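Local coordinates for protein soluble lytic tranglycosilase B3 (Pseudomonas aeruginosa, PDB 5AO8) that probably cleaves the glycan strands of bacterial cell-wall peptidoglycan as a lytic transglycosylase, and binds a calcium ion, at residues Trp97-Gly102 with Ser330-Ala335; Asp264-Glu269 with Trp403-Tyr408; Lys274-Trp279 with Glu299-Leu304; Ile366-Gln371 with Pro411-Arg416. All coordinates share one frame; numbering follows the deposited sequence.

Contacts 1 and 3 lie within the transglycosylase domain, contact 4 within the putative peptidoglycan-binding domain, and contact 2 joins the two. Contact 1 is the one that reaches the ligand: Tyr-99 and Tyr-332 both approach a bound NAG, while the other three lie away from the sugar and calcium sites. Contacts 1 and 2 have centres about 20 Å apart. Contact 2 touches contact 3, with Leu-267 O 3.6 Å from Trp-279 CH2, and also contact 4, with Trp-403 CZ2 3.3 Å from Arg-416 CG. A continuous path of packing therefore runs from the five-stranded sheet to the C-terminal helices, although contacts 3 and 4 remain about 17 Å apart at their nearest atoms.

Contact 1. Residues Trp97-Gly102 with Ser330-Ala335; sequences WKYLEG and SAYALA. With NAG (2-acetamido-2-deoxy-beta-D-glucopyranose), chain B.
Tyr-99 and Leu-100 pack on Ala-331, Tyr-332, Leu-334 and Ala-335 in a helix-helix contact of the lysozyme-like transglycosylase domain. The axes of the two short segments come within 10.0 Å and cross at -38°. The apolar part is shared by Leu-100 and Tyr-99. Leu-100 CD2 lies 3.7 Å from both CA and CB of Ala-335, while its CD1 reaches Leu-334 CD2 at 4.2 Å. Tyr-99 has CG anti to the backbone N (chi1 -179°), which carries its ring across the second helix; the methyls of Ala-331 and Ala-335 meet its CD2/CE2 side, CE2 lying 3.9 Å from Ala-335 CB. Among polar atoms, Ala-331 O sits at the edge of the Tyr-99 ring, near its plane and 3.6 Å from CE2, and already accepts from Ala-335 N. No hydrogen bond joins the two segments. The hydroxyl of Tyr-99 meets the edge of the Tyr-332 ring, OH lying 3.7 Å from Tyr-332 CD2, near the ring plane. Towards the sugar, Tyr-99 OH makes a weak hydrogen bond of 3.3 Å to NAG O6; Glu-144 and Gln-206 also bind this NAG. Tyr-332 adds an apolar touch, its CD2 lying 3.8 Å from NAG C6.

Contact 2. Residues Asp264-Glu269 with Trp403-Tyr408; sequences DYSLAE and WPADGY
Tyr-265, with chi1 at -73° and CG anti to its own carbonyl carbon, carries its ring alongside Pro-404, the two side chains pointing the same way. The ring meets the proline obliquely, CD2 lying 3.8 Å from Pro-404 CB. At the root of the side chain Ala-405 O lies 3.3 Å from Tyr-265 CB and 3.2 Å from the backbone Tyr-265 C. No hydrogen bond crosses the contact. Ser-266 N is 3.5 Å from Ala-405 O but at a poor angle. Each loop is instead shaped by its own turns. Asp-264 OD1 accepts from Ser-266 N at 3.2 Å in an Asx turn, and Asp-406 OD1 does the same for Tyr-408 N at 2.9 Å, met from 47° above the carboxylate plane. Ala-405 centres an inverse gamma turn. The carboxylate of Asp-406 is further gripped by Gln-398 NE2 on OD1 and His-309 N on OD2. This is a domain interface: the transglycosylase-domain loop between strands 254-258 and 274-275 rests on the loop joining helices 388-401 and 411-416 of the putative peptidoglycan-binding domain, where Ser-266 and Ala-405 both touch Gln-399 of helix 388-401, whose Arg-391 NE and Arg-395 NH2 form salt bridges with Glu-269 OE1.

Contact 3. Residues Lys274-Trp279 with Glu299-Leu304; sequences KPLGEW and EQASLL
Lys-274 and Ala-301 form an antiparallel hydrogen-bonded pair, Lys-274 N to Ala-301 O at 2.9 Å and Ala-301 N to Lys-274 O at 2.8 Å, followed by the non-hydrogen-bonded pair Pro-275 and Gln-300. Strand 274-275 is the outermost strand here of a five-stranded antiparallel sheet, and it turns straight into helix 276-280 with Pro-275 at the N-cap. At that turn Leu-276 N still reaches Glu-299 O at 2.9 Å, prolonging the ladder by one bond.

Trp-279 turns its N-H edge to the neighbouring strand. Its NE1 donates to Ala-301 O at 3.0 Å, with the acceptor in the ring plane but the donor standing 68° out of the carbonyl plane. The far rim of the indole crosses Leu-303, CH2 lying 3.9 Å from its CB. Over one indole face lies the aliphatic chain of Lys-274, with CD 3.8 Å above the plane and displaced toward the rim. Leu-276 CD2 presses on Ala-301 CB at 3.4 Å, tighter than usual for two carbons. On the face that bears Pro-275, Gln-300 bends at chi2 (-53°) and lies side by side with the proline ring, bringing OE1 to 3.3 Å from Pro-275 CG.

Ala-301 O therefore serves two donors, one from the backbone of the edge strand and one from the indole. Such double acceptance ties the edge strand and the helix that follows it to a single carbonyl. Within a largely apolar setting the indole N-H is satisfied mainly by Ala-301 O, with a weak second bond to Lys-274 O.

Contact 4. Residues Ile366-Gln371 with Pro411-Arg416; sequences IELQRQ and PALLDR
Leu-414 and Leu-368 cross slantwise where helices 362-374 and 411-416 pack within the putative peptidoglycan-binding domain; the short segments approach to 10.3 Å between axes, at a crossing angle of 43°. Leu-414 has CG anti to its backbone N (chi1 -161°), and this directs the branch at the other helix: CD1 comes down on the backbone itself, 3.5 Å from Leu-368 CA and 3.7 Å from Leu-368 CB. Leu-368 in turn points its own CD1 at Leu-413, the two side chains meeting at about a right angle with CD1 4.0 Å from Leu-413 CD2. Both leucines of that pair also touch Ile-394 of helix 388-401, so three helices share one apolar centre. On another side of Leu-414 stands Glu-367, its chain extended and crossing the leucine almost perpendicularly, with OE2 4.0 Å from Leu-414 CD2. Gln-371 CG completes the margin at 4.4 Å from Leu-414 CD1. No hydrogen bond links the two segments; cohesion between them comes from methyl packing. The carboxylate beside Leu-414 has its charge met by Arg-418, which pairs with Glu-367 OE2 through NH1 and with Asp-415 OD1 through NH2, so one guanidinium links the two helices at the margin of their apolar seam.

Contact 1. Residues Trp97-Gly102 with Ser330-Ala335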
# COMPACT_ATOMS: atom_id res chain seq x y z
N TRP A 97 3.42 -14.39 -3.22
CA TRP A 97 4.66 -14.91 -3.76
C TRP A 97 5.02 -14.22 -5.08
O TRP A 97 6.17 -13.86 -5.29
CB TRP A 97 4.57 -16.42 -3.96
CG TRP A 97 5.60 -16.94 -4.91
CD1 TRP A 97 6.91 -17.22 -4.62
CD2 TRP A 97 5.43 -17.23 -6.31
NE1 TRP A 97 7.56 -17.67 -5.75
CE2 TRP A 97 6.67 -17.68 -6.80
CE3 TRP A 97 4.34 -17.15 -7.19
CZ2 TRP A 97 6.86 -18.06 -8.13
CZ3 TRP A 97 4.53 -17.51 -8.51
CH2 TRP A 97 5.78 -17.96 -8.97
N LYS A 98 4.05 -14.04 -5.97
CA LYS A 98 4.34 -13.52 -7.31
C LYS A 98 4.62 -12.02 -7.19
O LYS A 98 5.62 -11.51 -7.68
CB LYS A 98 3.18 -13.78 -8.29
CG LYS A 98 3.42 -13.25 -9.74
CD LYS A 98 4.63 -13.92 -10.42
CE LYS A 98 5.06 -13.17 -11.67
NZ LYS A 98 5.99 -12.05 -11.35
N TYR A 99 3.69 -11.34 -6.54
CA TYR A 99 3.81 -9.94 -6.21
C TYR A 99 5.16 -9.55 -5.60
O TYR A 99 5.66 -8.46 -5.87
CB TYR A 99 2.72 -9.58 -5.24
CG TYR A 99 2.74 -8.14 -4.84
CD1 TYR A 99 2.17 -7.18 -5.65
CD2 TYR A 99 3.30 -7.75 -3.65
CE1 TYR A 99 2.17 -5.87 -5.29
CE2 TYR A 99 3.30 -6.45 -3.28
CZ TYR A 99 2.73 -5.51 -4.10
OH TYR A 99 2.73 -4.19 -3.76
N LEU A 100 5.74 -10.42 -4.77
CA LEU A 100 7.04 -10.13 -4.16
C LEU A 100 8.19 -10.33 -5.14
O LEU A 100 9.21 -9.67 -5.02
CB LEU A 100 7.25 -10.98 -2.90
CG LEU A 100 6.36 -10.63 -1.71
CD1 LEU A 100 6.52 -11.66 -0.63
CD2 LEU A 100 6.70 -9.26 -1.16
N GLU A 101 8.02 -11.21 -6.12
CA GLU A 101 9.05 -11.45 -7.12
C GLU A 101 9.11 -10.30 -8.11
O GLU A 101 10.11 -10.08 -8.77
CB GLU A 101 8.80 -12.78 -7.83
CG GLU A 101 9.16 -13.99 -6.94
CD GLU A 101 9.26 -15.32 -7.69
OE1 GLU A 101 8.55 -15.50 -8.71
OE2 GLU A 101 10.05 -16.20 -7.27
N GLY A 102 8.01 -9.55 -8.21
CA GLY A 102 8.01 -8.32 -8.97
C GLY A 102 8.68 -7.25 -8.17
O GLY A 102 9.63 -6.62 -8.62
N SER A 330 -1.01 -5.23 3.30
CA SER A 330 0.06 -5.93 3.99
C SER A 330 1.08 -6.55 3.00
O SER A 330 2.25 -6.62 3.32
CB SER A 330 -0.51 -7.01 4.90
OG SER A 330 -1.28 -7.89 4.11
N ALA A 331 0.65 -6.98 1.81
CA ALA A 331 1.58 -7.48 0.78
C ALA A 331 2.57 -6.39 0.37
O ALA A 331 3.78 -6.62 0.26
CB ALA A 331 0.81 -7.97 -0.41
N TYR A 332 2.03 -5.19 0.14
CA TYR A 332 2.83 -4.01 -0.17
C TYR A 332 3.76 -3.67 0.95
O TYR A 332 4.90 -3.40 0.69
CB TYR A 332 1.93 -2.82 -0.49
CG TYR A 332 2.60 -1.48 -0.62
CD1 TYR A 332 2.83 -0.68 0.49
CD2 TYR A 332 2.99 -1.00 -1.85
CE1 TYR A 332 3.44 0.58 0.37
CE2 TYR A 332 3.60 0.25 -1.99
CZ TYR A 332 3.80 1.04 -0.86
OH TYR A 332 4.39 2.28 -0.97
N ALA A 333 3.29 -3.66 2.19
CA ALA A 333 4.18 -3.21 3.27
C ALA A 333 5.29 -4.24 3.50
O ALA A 333 6.39 -3.88 3.79
CB ALA A 333 3.42 -2.94 4.53
N LEU A 334 5.01 -5.50 3.29
CA LEU A 334 6.03 -6.53 3.36
C LEU A 334 7.06 -6.36 2.23
O LEU A 334 8.25 -6.39 2.47
CB LEU A 334 5.36 -7.92 3.31
CG LEU A 334 6.25 -9.15 3.43
CD1 LEU A 334 7.01 -9.14 4.77
CD2 LEU A 334 5.45 -10.49 3.27
N ALA A 335 6.59 -6.15 1.00
CA ALA A 335 7.45 -5.83 -0.14
C ALA A 335 8.34 -4.68 0.17
O ALA A 335 9.54 -4.70 -0.12
CB ALA A 335 6.62 -5.54 -1.38
C1 NAG B . 2.72 0.83 -8.68
C2 NAG B . 1.75 2.00 -8.88
C3 NAG B . 1.31 2.64 -7.57
C4 NAG B . 0.94 1.58 -6.52
C5 NAG B . 2.04 0.53 -6.47
C6 NAG B . 1.89 -0.59 -5.43
C7 NAG B . 1.73 3.45 -10.91
C8 NAG B . 2.41 4.51 -11.79
N2 NAG B . 2.39 2.98 -9.71
O3 NAG B . 0.21 3.50 -7.79
O4 NAG B . 0.77 2.32 -5.31
O5 NAG B . 2.16 -0.07 -7.77
O6 NAG B . 2.06 -1.85 -6.06
O7 NAG B . 0.66 3.00 -11.19

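Contact 2. Residues Asp264-Glu269 with Trp403-Tyr408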
# COMPACT_ATOMS: atom_id res chain seq x y z
N ASP A 264 -0.62 -21.70 18.13
CA ASP A 264 -1.97 -21.20 17.96
C ASP A 264 -2.00 -20.17 16.82
O ASP A 264 -1.61 -19.01 16.99
CB ASP A 264 -2.48 -20.59 19.27
CG ASP A 264 -3.90 -20.15 19.17
OD1 ASP A 264 -4.53 -20.52 18.16
OD2 ASP A 264 -4.38 -19.43 20.09
N TYR A 265 -2.47 -20.59 15.65
CA TYR A 265 -2.41 -19.72 14.50
C TYR A 265 -3.49 -18.62 14.58
O TYR A 265 -3.48 -17.67 13.80
CB TYR A 265 -2.49 -20.57 13.22
CG TYR A 265 -1.21 -21.34 12.97
CD1 TYR A 265 -0.09 -20.68 12.50
CD2 TYR A 265 -1.10 -22.69 13.24
CE1 TYR A 265 1.11 -21.35 12.29
CE2 TYR A 265 0.10 -23.37 13.02
CZ TYR A 265 1.21 -22.68 12.55
OH TYR A 265 2.42 -23.30 12.33
N SER A 266 -4.37 -18.71 15.58
CA SER A 266 -5.40 -17.68 15.80
C SER A 266 -4.80 -16.31 16.02
O SER A 266 -5.42 -15.30 15.69
CB SER A 266 -6.26 -18.01 17.01
OG SER A 266 -6.45 -19.40 17.14
N LEU A 267 -3.61 -16.27 16.61
CA LEU A 267 -2.99 -14.99 16.97
C LEU A 267 -2.26 -14.30 15.81
O LEU A 267 -1.72 -13.20 15.99
CB LEU A 267 -1.98 -15.15 18.12
CG LEU A 267 -2.40 -15.56 19.54
CD1 LEU A 267 -3.87 -15.28 19.86
CD2 LEU A 267 -2.03 -17.00 19.73
N ALA A 268 -2.24 -14.93 14.64
CA ALA A 268 -1.75 -14.29 13.41
C ALA A 268 -2.81 -13.38 12.84
O ALA A 268 -3.72 -13.84 12.17
CB ALA A 268 -1.35 -15.33 12.39
N GLU A 269 -2.69 -12.09 13.10
CA GLU A 269 -3.77 -11.16 12.83
C GLU A 269 -3.32 -9.77 13.18
O GLU A 269 -2.89 -9.56 14.30
CB GLU A 269 -4.99 -11.52 13.68
CG GLU A 269 -6.15 -10.55 13.52
CD GLU A 269 -6.70 -10.53 12.11
OE1 GLU A 269 -6.90 -11.63 11.54
OE2 GLU A 269 -6.93 -9.42 11.58
N TRP A 403 -7.97 -28.38 10.96
CA TRP A 403 -6.87 -27.76 10.24
C TRP A 403 -6.31 -26.60 11.06
O TRP A 403 -7.00 -26.02 11.89
CB TRP A 403 -7.31 -27.24 8.87
CG TRP A 403 -7.84 -28.28 7.89
CD1 TRP A 403 -8.09 -29.60 8.13
CD2 TRP A 403 -8.19 -28.05 6.53
NE1 TRP A 403 -8.57 -30.21 6.99
CE2 TRP A 403 -8.64 -29.27 5.99
CE3 TRP A 403 -8.16 -26.92 5.69
CZ2 TRP A 403 -9.04 -29.41 4.67
CZ3 TRP A 403 -8.56 -27.05 4.37
CH2 TRP A 403 -9.00 -28.28 3.87
N PRO A 404 -5.04 -26.25 10.82
CA PRO A 404 -4.49 -25.06 11.45
C PRO A 404 -5.26 -23.82 11.11
O PRO A 404 -5.61 -23.56 9.94
CB PRO A 404 -3.07 -24.98 10.88
CG PRO A 404 -2.74 -26.38 10.60
CD PRO A 404 -4.02 -26.98 10.07
N ALA A 405 -5.52 -23.05 12.16
CA ALA A 405 -6.39 -21.92 12.07
C ALA A 405 -5.61 -20.66 11.72
O ALA A 405 -5.62 -19.71 12.49
CB ALA A 405 -7.12 -21.75 13.38
N ASP A 406 -4.96 -20.65 10.56
CA ASP A 406 -4.23 -19.46 10.07
C ASP A 406 -5.20 -18.40 9.53
O ASP A 406 -4.91 -17.20 9.53
CB ASP A 406 -3.18 -19.83 9.00
CG ASP A 406 -3.72 -20.73 7.90
OD1 ASP A 406 -4.94 -20.66 7.61
OD2 ASP A 406 -2.92 -21.50 7.33
N GLY A 407 -6.37 -18.83 9.09
CA GLY A 407 -7.35 -17.89 8.59
C GLY A 407 -6.96 -17.47 7.20
O GLY A 407 -7.25 -16.38 6.76
N TYR A 408 -6.29 -18.37 6.51
CA TYR A 408 -5.77 -18.11 5.20
C TYR A 408 -6.55 -18.99 4.26
O TYR A 408 -6.36 -20.21 4.26
CB TYR A 408 -4.27 -18.41 5.12
CG TYR A 408 -3.70 -18.18 3.75
CD1 TYR A 408 -3.63 -16.89 3.24
CD2 TYR A 408 -3.23 -19.23 2.96
CE1 TYR A 408 -3.11 -16.65 1.99
CE2 TYR A 408 -2.72 -19.01 1.70
CZ TYR A 408 -2.66 -17.71 1.21
OH TYR A 408 -2.16 -17.42 -0.05

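Contact 3. Residues Lys274-Trp279 with Glu299-Leu304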
# COMPACT_ATOMS: atom_id res chain seq x y z
N LYS A 274 1.04 -7.82 20.58
CA LYS A 274 1.65 -8.26 21.82
C LYS A 274 3.07 -7.81 21.82
O LYS A 274 3.68 -7.68 20.77
CB LYS A 274 1.62 -9.78 21.98
CG LYS A 274 0.29 -10.39 21.84
CD LYS A 274 0.37 -11.90 21.93
CE LYS A 274 -1.03 -12.46 21.87
NZ LYS A 274 -1.90 -11.84 22.89
N PRO A 275 3.65 -7.61 22.99
CA PRO A 275 5.07 -7.28 23.08
C PRO A 275 6.01 -8.38 22.55
O PRO A 275 5.72 -9.55 22.63
CB PRO A 275 5.28 -7.07 24.57
CG PRO A 275 3.91 -6.71 25.08
CD PRO A 275 2.96 -7.47 24.29
N LEU A 276 7.14 -7.97 22.00
CA LEU A 276 8.13 -8.92 21.51
C LEU A 276 8.53 -9.95 22.57
O LEU A 276 8.85 -11.08 22.24
CB LEU A 276 9.38 -8.18 21.02
CG LEU A 276 9.59 -7.80 19.55
CD1 LEU A 276 10.79 -8.52 19.07
CD2 LEU A 276 8.43 -8.09 18.64
N GLY A 277 8.55 -9.55 23.85
CA GLY A 277 8.97 -10.44 24.91
C GLY A 277 7.94 -11.52 25.18
O GLY A 277 8.27 -12.66 25.52
N GLU A 278 6.68 -11.15 25.01
CA GLU A 278 5.57 -12.05 25.17
C GLU A 278 5.37 -13.02 23.98
O GLU A 278 4.85 -14.12 24.18
CB GLU A 278 4.32 -11.21 25.40
CG GLU A 278 3.01 -11.96 25.47
CD GLU A 278 1.84 -11.05 25.79
OE1 GLU A 278 2.06 -10.00 26.46
OE2 GLU A 278 0.70 -11.37 25.38
N TRP A 279 5.75 -12.62 22.76
CA TRP A 279 5.83 -13.58 21.66
C TRP A 279 6.99 -14.55 21.92
O TRP A 279 6.88 -15.71 21.63
CB TRP A 279 6.04 -12.89 20.31
CG TRP A 279 4.88 -12.08 19.81
CD1 TRP A 279 4.80 -10.74 19.77
CD2 TRP A 279 3.67 -12.58 19.26
NE1 TRP A 279 3.61 -10.37 19.22
CE2 TRP A 279 2.89 -11.48 18.91
CE3 TRP A 279 3.16 -13.86 19.04
CZ2 TRP A 279 1.63 -11.61 18.33
CZ3 TRP A 279 1.93 -13.99 18.48
CH2 TRP A 279 1.16 -12.87 18.13
N GLU A 299 8.39 -3.72 22.44
CA GLU A 299 7.73 -3.27 21.21
C GLU A 299 6.49 -4.08 20.89
O GLU A 299 6.53 -5.31 20.90
CB GLU A 299 8.68 -3.36 20.04
CG GLU A 299 9.68 -2.26 19.99
CD GLU A 299 9.10 -1.00 19.39
OE1 GLU A 299 8.33 -1.10 18.40
OE2 GLU A 299 9.41 0.09 19.92
N GLN A 300 5.39 -3.40 20.62
CA GLN A 300 4.18 -4.07 20.21
C GLN A 300 4.45 -4.74 18.86
O GLN A 300 5.17 -4.19 18.02
CB GLN A 300 3.01 -3.07 20.12
CG GLN A 300 2.46 -2.61 21.47
CD GLN A 300 2.08 -3.77 22.42
OE1 GLN A 300 2.90 -4.22 23.20
NE2 GLN A 300 0.82 -4.24 22.35
N ALA A 301 3.89 -5.93 18.65
CA ALA A 301 4.09 -6.62 17.39
C ALA A 301 2.98 -7.55 17.07
O ALA A 301 2.28 -8.02 17.95
CB ALA A 301 5.36 -7.36 17.40
N SER A 302 2.86 -7.83 15.79
CA SER A 302 1.84 -8.71 15.28
C SER A 302 2.46 -9.78 14.45
O SER A 302 3.52 -9.61 13.87
CB SER A 302 0.84 -7.95 14.43
OG SER A 302 0.14 -6.96 15.17
N LEU A 303 1.74 -10.86 14.28
CA LEU A 303 2.27 -11.97 13.54
C LEU A 303 1.61 -12.07 12.18
O LEU A 303 0.40 -12.11 12.06
CB LEU A 303 2.05 -13.24 14.33
CG LEU A 303 2.54 -14.46 13.61
CD1 LEU A 303 4.09 -14.43 13.55
CD2 LEU A 303 2.03 -15.66 14.37
N LEU A 304 2.45 -12.15 11.16
CA LEU A 304 1.97 -12.13 9.77
C LEU A 304 2.31 -13.40 9.02
O LEU A 304 3.48 -13.71 8.86
CB LEU A 304 2.57 -10.91 9.05
CG LEU A 304 2.32 -10.76 7.56
CD1 LEU A 304 0.89 -10.41 7.37
CD2 LEU A 304 3.28 -9.72 7.00

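Contact 4. Residues Ile366-Gln371 with Pro411-Arg416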
# COMPACT_ATOMS: atom_id res chain seq x y z
N ILE A 366 -16.09 -14.63 -2.98
CA ILE A 366 -17.49 -14.40 -2.68
C ILE A 366 -18.13 -15.74 -2.43
O ILE A 366 -18.91 -15.88 -1.51
CB ILE A 366 -18.23 -13.66 -3.82
CG1 ILE A 366 -17.99 -12.16 -3.69
CG2 ILE A 366 -19.74 -13.94 -3.77
CD1 ILE A 366 -18.30 -11.41 -4.94
N GLU A 367 -17.79 -16.73 -3.24
CA GLU A 367 -18.37 -18.04 -3.04
C GLU A 367 -17.96 -18.60 -1.67
O GLU A 367 -18.74 -19.30 -1.01
CB GLU A 367 -17.95 -19.00 -4.14
CG GLU A 367 -18.45 -20.42 -3.90
CD GLU A 367 -18.24 -21.31 -5.09
OE1 GLU A 367 -18.83 -21.03 -6.16
OE2 GLU A 367 -17.47 -22.29 -4.96
N LEU A 368 -16.73 -18.31 -1.25
CA LEU A 368 -16.19 -18.84 0.00
C LEU A 368 -16.97 -18.21 1.15
O LEU A 368 -17.29 -18.88 2.12
CB LEU A 368 -14.69 -18.55 0.15
CG LEU A 368 -14.07 -18.62 1.55
CD1 LEU A 368 -13.81 -20.03 1.82
CD2 LEU A 368 -12.79 -17.79 1.72
N GLN A 369 -17.26 -16.92 1.02
CA GLN A 369 -17.97 -16.22 2.07
C GLN A 369 -19.36 -16.78 2.18
O GLN A 369 -19.91 -16.88 3.28
CB GLN A 369 -18.03 -14.74 1.80
CG GLN A 369 -16.80 -13.96 2.29
CD GLN A 369 -16.75 -12.54 1.76
OE1 GLN A 369 -17.18 -12.30 0.63
NE2 GLN A 369 -16.24 -11.60 2.57
N ARG A 370 -19.92 -17.17 1.05
CA ARG A 370 -21.27 -17.69 1.06
C ARG A 370 -21.25 -19.07 1.70
O ARG A 370 -22.08 -19.35 2.55
CB ARG A 370 -21.87 -17.72 -0.34
CG ARG A 370 -22.19 -16.32 -0.91
CD ARG A 370 -22.74 -16.38 -2.29
NE ARG A 370 -23.04 -15.06 -2.79
CZ ARG A 370 -23.04 -14.75 -4.09
NH1 ARG A 370 -22.80 -15.69 -5.00
NH2 ARG A 370 -23.29 -13.52 -4.47
N GLN A 371 -20.28 -19.92 1.33
CA GLN A 371 -20.20 -21.25 1.91
C GLN A 371 -19.91 -21.20 3.42
O GLN A 371 -20.29 -22.10 4.18
CB GLN A 371 -19.10 -22.09 1.23
CG GLN A 371 -19.19 -22.20 -0.26
CD GLN A 371 -20.34 -23.02 -0.75
OE1 GLN A 371 -21.14 -23.53 0.03
NE2 GLN A 371 -20.43 -23.16 -2.07
N PRO A 411 -7.53 -22.68 -2.04
CA PRO A 411 -8.41 -23.46 -2.93
C PRO A 411 -8.91 -24.78 -2.28
O PRO A 411 -10.06 -25.13 -2.49
CB PRO A 411 -7.53 -23.72 -4.15
CG PRO A 411 -6.53 -22.56 -4.15
CD PRO A 411 -6.32 -22.19 -2.73
N ALA A 412 -8.06 -25.46 -1.50
CA ALA A 412 -8.39 -26.74 -0.82
C ALA A 412 -9.56 -26.61 0.19
O ALA A 412 -10.42 -27.50 0.28
CB ALA A 412 -7.15 -27.29 -0.11
N LEU A 413 -9.60 -25.49 0.92
CA LEU A 413 -10.70 -25.20 1.83
C LEU A 413 -12.00 -24.98 1.06
O LEU A 413 -13.07 -25.40 1.53
CB LEU A 413 -10.40 -23.96 2.66
CG LEU A 413 -11.48 -23.43 3.59
CD1 LEU A 413 -11.62 -24.33 4.77
CD2 LEU A 413 -11.14 -22.03 4.06
N LEU A 414 -11.92 -24.32 -0.10
CA LEU A 414 -13.13 -24.11 -0.90
C LEU A 414 -13.64 -25.48 -1.41
O LEU A 414 -14.86 -25.70 -1.53
CB LEU A 414 -12.90 -23.11 -2.05
CG LEU A 414 -14.15 -22.45 -2.67
CD1 LEU A 414 -15.03 -21.75 -1.66
CD2 LEU A 414 -13.77 -21.45 -3.74
N ASP A 415 -12.74 -26.43 -1.63
CA ASP A 415 -13.15 -27.81 -1.96
C ASP A 415 -13.86 -28.57 -0.80
O ASP A 415 -14.89 -29.22 -1.02
CB ASP A 415 -11.93 -28.61 -2.42
CG ASP A 415 -11.34 -28.09 -3.75
OD1 ASP A 415 -12.03 -27.33 -4.48
OD2 ASP A 415 -10.18 -28.46 -4.07
N ARG A 416 -13.33 -28.50 0.41
CA ARG A 416 -13.97 -29.13 1.58
C ARG A 416 -15.39 -28.63 1.80
O ARG A 416 -16.23 -29.32 2.38
CB ARG A 416 -13.18 -28.88 2.88
CG ARG A 416 -11.94 -29.75 3.13
CD ARG A 416 -12.20 -31.18 3.72
NE ARG A 416 -12.94 -31.16 4.98
CZ ARG A 416 -12.84 -32.08 5.93
NH1 ARG A 416 -12.05 -33.13 5.78
NH2 ARG A 416 -13.55 -31.97 7.04